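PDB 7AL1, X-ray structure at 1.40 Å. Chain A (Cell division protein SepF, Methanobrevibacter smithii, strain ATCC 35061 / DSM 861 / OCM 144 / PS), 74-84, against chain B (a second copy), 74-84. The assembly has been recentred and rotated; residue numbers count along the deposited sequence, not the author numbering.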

# COMPACT_ATOMS: atom_id res chain seq x y z
N LEU A 74 -1.62 3.85 8.63
CA LEU A 74 -1.07 2.57 9.02
C LEU A 74 -1.78 1.46 8.24
O LEU A 74 -3.01 1.42 8.16
CB LEU A 74 -1.31 2.39 10.52
CG LEU A 74 -0.96 1.01 11.04
CD1 LEU A 74 0.50 0.69 10.88
CD2 LEU A 74 -1.33 0.93 12.51
N LEU A 75 -1.00 0.55 7.67
CA LEU A 75 -1.55 -0.61 6.97
C LEU A 75 -1.50 -1.88 7.81
O LEU A 75 -2.53 -2.55 7.97
CB LEU A 75 -0.81 -0.83 5.65
CG LEU A 75 -0.90 0.28 4.62
CD1 LEU A 75 -0.11 -0.05 3.37
CD2 LEU A 75 -2.36 0.57 4.27
N SER A 76 -0.32 -2.23 8.34
CA SER A 76 -0.14 -3.47 9.09
C SER A 76 1.17 -3.39 9.88
O SER A 76 2.22 -3.14 9.31
CB SER A 76 -0.10 -4.64 8.10
OG SER A 76 0.14 -5.88 8.77
N ARG A 77 1.10 -3.66 11.18
CA ARG A 77 2.31 -3.81 11.98
C ARG A 77 2.22 -5.19 12.61
O ARG A 77 1.43 -5.38 13.54
CB ARG A 77 2.39 -2.73 13.05
CG ARG A 77 3.65 -2.86 13.92
CD ARG A 77 3.72 -1.73 14.91
NE ARG A 77 4.85 -1.90 15.82
CZ ARG A 77 4.78 -2.56 16.97
NH1 ARG A 77 3.65 -3.16 17.35
NH2 ARG A 77 5.86 -2.64 17.74
N CYS A 78 3.02 -6.12 12.10
CA CYS A 78 2.82 -7.55 12.33
C CYS A 78 4.05 -8.29 11.82
O CYS A 78 4.55 -8.00 10.73
CB CYS A 78 1.57 -8.04 11.56
N ASN A 79 4.58 -9.23 12.59
CA ASN A 79 5.50 -10.22 12.05
C ASN A 79 6.60 -9.59 11.18
O ASN A 79 6.66 -9.83 9.98
CB ASN A 79 4.69 -11.26 11.23
N ASP A 80 7.43 -8.77 11.80
CA ASP A 80 8.64 -8.21 11.15
C ASP A 80 8.36 -7.14 10.09
O ASP A 80 9.27 -6.79 9.33
CB ASP A 80 9.54 -9.29 10.54
N LYS A 81 7.15 -6.61 10.02
CA LYS A 81 6.84 -5.51 9.13
C LYS A 81 6.07 -4.45 9.91
O LYS A 81 5.29 -4.74 10.80
CB LYS A 81 6.00 -5.99 7.94
CG LYS A 81 6.81 -6.75 6.90
CD LYS A 81 5.97 -7.16 5.70
CE LYS A 81 6.74 -8.13 4.82
NZ LYS A 81 8.12 -7.62 4.57
N ASN A 82 6.30 -3.19 9.55
CA ASN A 82 5.57 -2.06 10.13
C ASN A 82 5.27 -1.14 8.94
O ASN A 82 6.06 -0.26 8.61
CB ASN A 82 6.38 -1.38 11.21
CG ASN A 82 5.62 -0.29 11.93
OD1 ASN A 82 4.54 0.11 11.50
ND2 ASN A 82 6.19 0.21 13.04
N LEU A 83 4.14 -1.40 8.27
CA LEU A 83 3.86 -0.83 6.95
C LEU A 83 2.88 0.33 7.07
O LEU A 83 1.78 0.19 7.59
CB LEU A 83 3.25 -1.90 6.03
CG LEU A 83 4.09 -3.10 5.68
CD1 LEU A 83 3.33 -3.91 4.61
CD2 LEU A 83 5.46 -2.72 5.20
N ILE A 84 3.29 1.47 6.52
CA ILE A 84 2.50 2.70 6.46
C ILE A 84 2.48 3.18 5.02
O ILE A 84 3.49 3.07 4.32
CB ILE A 84 3.13 3.78 7.35
CG1 ILE A 84 3.25 3.29 8.78
CG2 ILE A 84 2.39 5.12 7.32
CD1 ILE A 84 4.38 3.95 9.56
N LEU B 74 2.35 -8.80 -2.99
CA LEU B 74 2.04 -9.08 -1.60
C LEU B 74 2.76 -8.06 -0.71
O LEU B 74 3.96 -7.82 -0.86
CB LEU B 74 2.51 -10.49 -1.28
CG LEU B 74 2.42 -10.86 0.19
CD1 LEU B 74 1.01 -10.85 0.69
CD2 LEU B 74 3.01 -12.25 0.38
N LEU B 75 2.02 -7.48 0.23
CA LEU B 75 2.62 -6.56 1.20
C LEU B 75 2.85 -7.22 2.56
O LEU B 75 3.97 -7.15 3.09
CB LEU B 75 1.73 -5.33 1.37
CG LEU B 75 1.52 -4.46 0.15
CD1 LEU B 75 0.61 -3.29 0.43
CD2 LEU B 75 2.86 -3.98 -0.40
N SER B 76 1.81 -7.84 3.13
CA SER B 76 1.91 -8.43 4.47
C SER B 76 0.73 -9.38 4.68
O SER B 76 -0.42 -8.99 4.51
CB SER B 76 1.87 -7.30 5.51
OG SER B 76 1.89 -7.81 6.84
N ARG B 77 1.02 -10.61 5.09
CA ARG B 77 -0.03 -11.53 5.51
C ARG B 77 0.32 -11.95 6.92
O ARG B 77 1.26 -12.74 7.11
CB ARG B 77 -0.09 -12.74 4.59
CG ARG B 77 -1.18 -13.74 5.00
CD ARG B 77 -1.25 -14.88 4.03
NE ARG B 77 -2.21 -15.90 4.46
CZ ARG B 77 -1.89 -16.92 5.24
NH1 ARG B 77 -0.65 -17.07 5.71
NH2 ARG B 77 -2.83 -17.80 5.56
N CYS B 78 -0.41 -11.42 7.90
CA CYS B 78 -0.00 -11.42 9.30
C CYS B 78 -1.19 -10.98 10.14
O CYS B 78 -1.88 -10.01 9.80
CB CYS B 78 1.17 -10.44 9.51
N ASN B 79 -1.47 -11.68 11.24
CA ASN B 79 -2.33 -11.12 12.28
C ASN B 79 -3.62 -10.50 11.71
O ASN B 79 -3.82 -9.29 11.82
CB ASN B 79 -1.52 -10.07 13.08
N ASP B 80 -4.45 -11.33 11.11
CA ASP B 80 -5.80 -10.92 10.65
C ASP B 80 -5.82 -10.00 9.43
O ASP B 80 -6.86 -9.41 9.14
CB ASP B 80 -6.63 -10.29 11.77
N LYS B 81 -4.71 -9.85 8.73
CA LYS B 81 -4.67 -9.08 7.49
C LYS B 81 -3.94 -9.89 6.44
O LYS B 81 -3.01 -10.63 6.71
CB LYS B 81 -3.96 -7.74 7.70
CG LYS B 81 -4.81 -6.71 8.45
CD LYS B 81 -4.11 -5.37 8.58
CE LYS B 81 -4.87 -4.47 9.54
NZ LYS B 81 -6.32 -4.48 9.21
N ASN B 82 -4.38 -9.74 5.19
CA ASN B 82 -3.72 -10.37 4.04
C ASN B 82 -3.72 -9.30 2.95
O ASN B 82 -4.66 -9.19 2.16
CB ASN B 82 -4.45 -11.64 3.62
CG ASN B 82 -3.74 -12.39 2.53
OD1 ASN B 82 -2.79 -11.89 1.92
ND2 ASN B 82 -4.20 -13.63 2.25
N LEU B 83 -2.68 -8.46 2.96
CA LEU B 83 -2.67 -7.21 2.21
C LEU B 83 -1.84 -7.36 0.94
O LEU B 83 -0.66 -7.71 0.98
CB LEU B 83 -2.06 -6.07 3.06
CG LEU B 83 -2.79 -5.67 4.32
CD1 LEU B 83 -2.09 -4.41 4.88
CD2 LEU B 83 -4.25 -5.43 4.09
N ILE B 84 -2.46 -7.03 -0.18
CA ILE B 84 -1.85 -7.03 -1.51
C ILE B 84 -2.11 -5.68 -2.16
O ILE B 84 -3.19 -5.12 -1.99
CB ILE B 84 -2.48 -8.14 -2.38
CG1 ILE B 84 -2.33 -9.50 -1.71
CG2 ILE B 84 -1.94 -8.20 -3.81
CD1 ILE B 84 -3.41 -10.49 -2.10

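Two identical β-hairpins pack face to face across an exact two-fold axis, in a largely apolar contact with a single hydrogen bond at its centre. In each copy, strands 74-78 and 81-84 are joined by a type I' turn, from Cys78(A) to Lys81(A) and likewise in chain B. Backbone hydrogen bonds stay within each hairpin, as from Leu83(A) N to Ser76(A) O at 2.8 Å; none crosses between the copies. The two 74-78 strands cross at 53°, with axes 7.9 Å apart at closest approach, so side chains fill the gap.

Residues on the axis meet their own mates. Ser76(A) OG and Ser76(B) OG lie 3.2 Å apart and share a hydrogen bond; either could be the donor. Leu75(A) CD1 and Leu75(B) CD1 are 4.4 Å apart, a looser apolar contact. Cys78(A) CB and Cys78(B) CB approach to 3.2 Å, very close for two carbons. Neither SG is modelled.

Off the axis, each contact occurs twice. Leu83(A) CD1 packs 3.9 Å from Leu75(B) CB and 3.8 Å from Ser76(B) CB, so the leucine methyl rests on the apolar parts of both residues. Lys81(A) contributes its aliphatic chain: Lys81(A) CD sits 3.3 Å from Leu75(B) O, a carbon packed against a backbone oxygen and not a hydrogen bond. Arg77(A) and Arg77(B) point away and take no part.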